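Local coordinates for maquette-3 (Escherichia coli, PDB 6Z0C), which has no known natural function, being an artificial four-helix bundle apparently designed to test buried charged networks as a source of structural stability, at residues A[6-17]-A[182-193]. Numbering follows the deposited sequence.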
loop_
_atom_site.group_PDB
_atom_site.type_symbol
_atom_site.label_atom_id
_atom_site.label_comp_id
_atom_site.label_asym_id
_atom_site.label_seq_id
_atom_site.Cartn_x
_atom_site.Cartn_y
_atom_site.Cartn_z
ATOM N N LEU A 6 11.570 22.745 -15.027
ATOM C CA LEU A 6 10.820 21.523 -15.425
ATOM C C LEU A 6 11.584 20.275 -14.965
ATOM O O LEU A 6 10.944 19.366 -14.407
ATOM C CB LEU A 6 10.587 21.518 -16.937
ATOM C CG LEU A 6 9.756 20.348 -17.464
ATOM C CD1 LEU A 6 8.404 20.264 -16.762
ATOM C CD2 LEU A 6 9.573 20.457 -18.969
ATOM N N ARG A 7 12.902 20.226 -15.178
ATOM C CA ARG A 7 13.749 19.113 -14.678
ATOM C C ARG A 7 13.551 18.988 -13.159
ATOM O O ARG A 7 13.313 17.861 -12.688
ATOM C CB ARG A 7 15.223 19.338 -15.033
ATOM C CG ARG A 7 16.138 18.224 -14.547
ATOM C CD ARG A 7 17.614 18.555 -14.665
ATOM N NE ARG A 7 18.419 17.442 -14.173
ATOM C CZ ARG A 7 18.620 17.150 -12.889
ATOM N NH1 ARG A 7 19.357 16.102 -12.562
ATOM N NH2 ARG A 7 18.091 17.894 -11.935
ATOM N N GLN A 8 13.647 20.105 -12.430
ATOM C CA GLN A 8 13.525 20.160 -10.947
ATOM C C GLN A 8 12.125 19.701 -10.517
ATOM O O GLN A 8 12.024 18.980 -9.506
ATOM C CB GLN A 8 13.821 21.575 -10.441
ATOM C CG GLN A 8 13.681 21.746 -8.931
ATOM C CD GLN A 8 14.570 20.818 -8.139
ATOM O OE1 GLN A 8 15.441 20.142 -8.680
ATOM N NE2 GLN A 8 14.355 20.779 -6.833
ATOM N N GLU A 9 11.089 20.119 -11.247
ATOM C CA GLU A 9 9.682 19.710 -10.999
ATOM C C GLU A 9 9.601 18.180 -11.057
ATOM O O GLU A 9 9.049 17.584 -10.119
ATOM C CB GLU A 9 8.759 20.374 -12.020
ATOM C CG GLU A 9 7.291 20.034 -11.849
ATOM C CD GLU A 9 6.398 20.821 -12.791
ATOM O OE1 GLU A 9 5.677 20.195 -13.589
ATOM O OE2 GLU A 9 6.446 22.062 -12.737
ATOM N N PHE A 10 10.165 17.575 -12.108
ATOM C CA PHE A 10 10.187 16.106 -12.321
ATOM C C PHE A 10 10.952 15.415 -11.184
ATOM O O PHE A 10 10.423 14.454 -10.578
ATOM C CB PHE A 10 10.811 15.769 -13.675
ATOM C CG PHE A 10 10.838 14.295 -13.965
ATOM C CD1 PHE A 10 9.692 13.638 -14.384
ATOM C CD2 PHE A 10 11.999 13.560 -13.784
ATOM C CE1 PHE A 10 9.711 12.275 -14.633
ATOM C CE2 PHE A 10 12.016 12.200 -14.040
ATOM C CZ PHE A 10 10.876 11.559 -14.469
ATOM N N GLN A 11 12.168 15.886 -10.910
ATOM C CA GLN A 11 13.088 15.275 -9.912
ATOM C C GLN A 11 12.445 15.334 -8.520
ATOM O O GLN A 11 12.550 14.331 -7.799
ATOM C CB GLN A 11 14.451 15.968 -9.958
ATOM C CG GLN A 11 15.237 15.645 -11.221
ATOM C CD GLN A 11 15.680 14.203 -11.253
ATOM O OE1 GLN A 11 15.045 13.349 -11.866
ATOM N NE2 GLN A 11 16.767 13.918 -10.558
ATOM N N GLN A 12 11.786 16.448 -8.179
ATOM C CA GLN A 12 11.077 16.638 -6.884
ATOM C C GLN A 12 9.975 15.579 -6.740
ATOM O O GLN A 12 9.854 15.002 -5.640
ATOM C CB GLN A 12 10.513 18.057 -6.773
ATOM C CG GLN A 12 11.527 19.077 -6.273
ATOM C CD GLN A 12 11.701 19.050 -4.773
ATOM O OE1 GLN A 12 12.795 18.820 -4.262
ATOM N NE2 GLN A 12 10.619 19.294 -4.051
ATOM N N LEU A 13 9.216 15.319 -7.809
ATOM C CA LEU A 13 8.112 14.320 -7.817
ATOM C C LEU A 13 8.695 12.915 -7.653
ATOM O O LEU A 13 8.113 12.137 -6.893
ATOM C CB LEU A 13 7.303 14.424 -9.113
ATOM C CG LEU A 13 6.448 15.679 -9.270
ATOM C CD1 LEU A 13 5.819 15.714 -10.651
ATOM C CD2 LEU A 13 5.380 15.769 -8.189
ATOM N N ILE A 14 9.796 12.600 -8.344
ATOM C CA ILE A 14 10.471 11.274 -8.223
ATOM C C ILE A 14 10.879 11.086 -6.757
ATOM O O ILE A 14 10.605 10.001 -6.202
ATOM C CB ILE A 14 11.677 11.149 -9.181
ATOM C CG1 ILE A 14 11.254 11.194 -10.654
ATOM C CG2 ILE A 14 12.491 9.901 -8.866
ATOM C CD1 ILE A 14 10.479 9.985 -11.125
ATOM N N GLN A 15 11.490 12.109 -6.149
ATOM C CA GLN A 15 12.022 12.041 -4.761
ATOM C C GLN A 15 10.855 11.865 -3.782
ATOM O O GLN A 15 10.952 10.993 -2.901
ATOM C CB GLN A 15 12.849 13.284 -4.424
ATOM C CG GLN A 15 13.470 13.254 -3.031
ATOM C CD GLN A 15 14.398 12.083 -2.801
ATOM O OE1 GLN A 15 13.972 10.936 -2.678
ATOM N NE2 GLN A 15 15.686 12.371 -2.708
ATOM N N GLU A 16 9.795 12.664 -3.942
ATOM C CA GLU A 16 8.562 12.608 -3.113
ATOM C C GLU A 16 7.973 11.192 -3.171
ATOM O O GLU A 16 7.638 10.643 -2.105
ATOM C CB GLU A 16 7.562 13.665 -3.586
ATOM C CG GLU A 16 6.426 13.896 -2.613
ATOM C CD GLU A 16 5.421 14.958 -3.036
ATOM O OE1 GLU A 16 4.308 14.946 -2.488
ATOM O OE2 GLU A 16 5.752 15.789 -3.908
ATOM N N PHE A 17 7.874 10.616 -4.369
ATOM C CA PHE A 17 7.329 9.255 -4.613
ATOM C C PHE A 17 8.262 8.204 -3.989
ATOM O O PHE A 17 7.748 7.261 -3.364
ATOM C CB PHE A 17 7.125 9.023 -6.113
ATOM C CG PHE A 17 6.087 7.992 -6.486
ATOM C CD1 PHE A 17 5.568 7.965 -7.769
ATOM C CD2 PHE A 17 5.622 7.054 -5.574
ATOM C CE1 PHE A 17 4.621 7.021 -8.135
ATOM C CE2 PHE A 17 4.676 6.111 -5.942
ATOM C CZ PHE A 17 4.178 6.097 -7.221
ATOM N N LEU A 182 0.597 11.208 -7.246
ATOM C CA LEU A 182 1.976 11.459 -7.735
ATOM C C LEU A 182 2.131 10.882 -9.146
ATOM O O LEU A 182 2.830 11.519 -9.951
ATOM C CB LEU A 182 2.996 10.855 -6.767
ATOM C CG LEU A 182 3.168 11.602 -5.445
ATOM C CD1 LEU A 182 4.222 10.925 -4.581
ATOM C CD2 LEU A 182 3.537 13.060 -5.679
ATOM N N VAL A 183 1.507 9.736 -9.436
ATOM C CA VAL A 183 1.534 9.119 -10.798
ATOM C C VAL A 183 0.942 10.125 -11.791
ATOM O O VAL A 183 1.541 10.323 -12.855
ATOM C CB VAL A 183 0.784 7.774 -10.856
ATOM C CG1 VAL A 183 0.505 7.351 -12.295
ATOM C CG2 VAL A 183 1.538 6.682 -10.119
ATOM N N GLN A 184 -0.200 10.730 -11.457
ATOM C CA GLN A 184 -0.884 11.717 -12.334
ATOM C C GLN A 184 0.007 12.952 -12.520
ATOM O O GLN A 184 0.124 13.415 -13.668
ATOM C CB GLN A 184 -2.257 12.081 -11.767
ATOM C CG GLN A 184 -3.250 10.932 -11.811
ATOM C CD GLN A 184 -3.374 10.320 -13.186
ATOM O OE1 GLN A 184 -3.371 11.013 -14.200
ATOM N NE2 GLN A 184 -3.473 9.002 -13.229
ATOM N N LYS A 185 0.614 13.464 -11.443
ATOM C CA LYS A 185 1.536 14.632 -11.509
ATOM C C LYS A 185 2.739 14.292 -12.397
ATOM O O LYS A 185 3.132 15.152 -13.203
ATOM C CB LYS A 185 2.007 15.051 -10.115
ATOM C CG LYS A 185 0.918 15.618 -9.219
ATOM C CD LYS A 185 1.459 16.204 -7.932
ATOM C CE LYS A 185 0.389 16.843 -7.074
ATOM N NZ LYS A 185 -0.268 17.975 -7.767
ATOM N N LEU A 186 3.304 13.090 -12.260
ATOM C CA LEU A 186 4.461 12.655 -13.088
ATOM C C LEU A 186 4.036 12.592 -14.563
ATOM O O LEU A 186 4.822 13.043 -15.406
ATOM C CB LEU A 186 4.993 11.315 -12.570
ATOM C CG LEU A 186 5.888 11.427 -11.335
ATOM C CD1 LEU A 186 6.080 10.077 -10.665
ATOM C CD2 LEU A 186 7.234 12.034 -11.695
ATOM N N GLN A 187 2.827 12.100 -14.855
ATOM C CA GLN A 187 2.264 12.039 -16.234
ATOM C C GLN A 187 2.088 13.465 -16.782
ATOM O O GLN A 187 2.357 13.669 -17.977
ATOM C CB GLN A 187 0.936 11.276 -16.254
ATOM C CG GLN A 187 1.084 9.769 -16.082
ATOM C CD GLN A 187 1.137 9.019 -17.391
ATOM O OE1 GLN A 187 1.705 9.479 -18.383
ATOM N NE2 GLN A 187 0.547 7.836 -17.402
ATOM N N GLN A 188 1.645 14.411 -15.946
ATOM C CA GLN A 188 1.478 15.843 -16.325
ATOM C C GLN A 188 2.853 16.462 -16.615
ATOM O O GLN A 188 2.983 17.172 -17.631
ATOM C CB GLN A 188 0.754 16.622 -15.226
ATOM C CG GLN A 188 -0.740 16.339 -15.168
ATOM C CD GLN A 188 -1.416 17.060 -14.030
ATOM O OE1 GLN A 188 -0.834 17.265 -12.967
ATOM N NE2 GLN A 188 -2.661 17.452 -14.246
ATOM N N THR A 189 3.843 16.212 -15.754
ATOM C CA THR A 189 5.227 16.732 -15.914
ATOM C C THR A 189 5.863 16.051 -17.130
ATOM O O THR A 189 6.544 16.751 -17.903
ATOM C CB THR A 189 6.055 16.556 -14.635
ATOM O OG1 THR A 189 5.371 17.245 -13.587
ATOM C CG2 THR A 189 7.456 17.104 -14.765
ATOM N N GLY A 190 5.637 14.743 -17.289
ATOM C CA GLY A 190 6.069 13.969 -18.468
ATOM C C GLY A 190 5.600 14.625 -19.754
ATOM O O GLY A 190 6.433 14.864 -20.638
ATOM N N GLN A 191 4.307 14.943 -19.839
ATOM C CA GLN A 191 3.693 15.597 -21.023
ATOM C C GLN A 191 4.437 16.902 -21.335
ATOM O O GLN A 191 4.688 17.160 -22.528
ATOM C CB GLN A 191 2.203 15.829 -20.784
ATOM C CG GLN A 191 1.530 16.599 -21.907
ATOM C CD GLN A 191 0.027 16.528 -21.813
ATOM O OE1 GLN A 191 -0.554 15.451 -21.699
ATOM N NE2 GLN A 191 -0.613 17.682 -21.862
ATOM N N LYS A 192 4.793 17.687 -20.313
ATOM C CA LYS A 192 5.551 18.956 -20.489
ATOM C C LYS A 192 6.938 18.649 -21.071
ATOM O O LYS A 192 7.442 19.483 -21.832
ATOM C CB LYS A 192 5.679 19.723 -19.171
ATOM C CG LYS A 192 4.397 20.351 -18.649
ATOM C CD LYS A 192 4.647 21.276 -17.477
ATOM C CE LYS A 192 3.657 21.092 -16.350
ATOM N NZ LYS A 192 4.036 21.898 -15.166
ATOM N N LEU A 193 7.521 17.496 -20.728
ATOM C CA LEU A 193 8.877 17.090 -21.185
ATOM C C LEU A 193 8.862 16.683 -22.667
ATOM O O LEU A 193 9.854 17.001 -23.349
ATOM C CB LEU A 193 9.404 15.958 -20.295
ATOM C CG LEU A 193 9.935 16.398 -18.931
ATOM C CD1 LEU A 193 10.161 15.198 -18.022
ATOM C CD2 LEU A 193 11.220 17.200 -19.081
#
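Leu-186 drives its forked end into the hollow formed by Leu-13, Ile-14, Phe-10 and Phe-17, a knob into a hole. Its CD2 lies 3.5 Å from Leu-13 CB, while CD1 meets the edge of the Phe-17 ring, 3.6 Å from CD1 there; a branched leucine can serve both neighbours at once. Leu-182 CB lies over one face of that ring, near CD1. Leu-13 returns the insertion, lodging among Leu-182, Lys-185, Leu-186 and Thr-189. Such reciprocal knobs-into-holes packing joins the first and last helices of the four-helix bundle, antiparallel here at 157°, and Phe-10 and Val-183 carry the core on to helix 105-144. Toward solvent the contact turns polar and sparser. Glu-9, with CG anti to the backbone N (chi1 -179°) and an extended chain, places OE1 2.8 Å from Lys-192 NZ, a salt bridge whose N-H···O bond is accepted on the syn lone pair of OE1. The compact Thr-189 fits the border between the two zones: its CG2 rests 3.8 Å from Phe-10 CB, and its OG1 lies 3.0 Å from Glu-9 OE1 and 3.1 Å from the Lys-185 carbonyl O. Were Glu-9 replaced by an alanine, the Lys-192 ammonium would probably lose its carboxylate mate, and the lysine chain would be freer to swing.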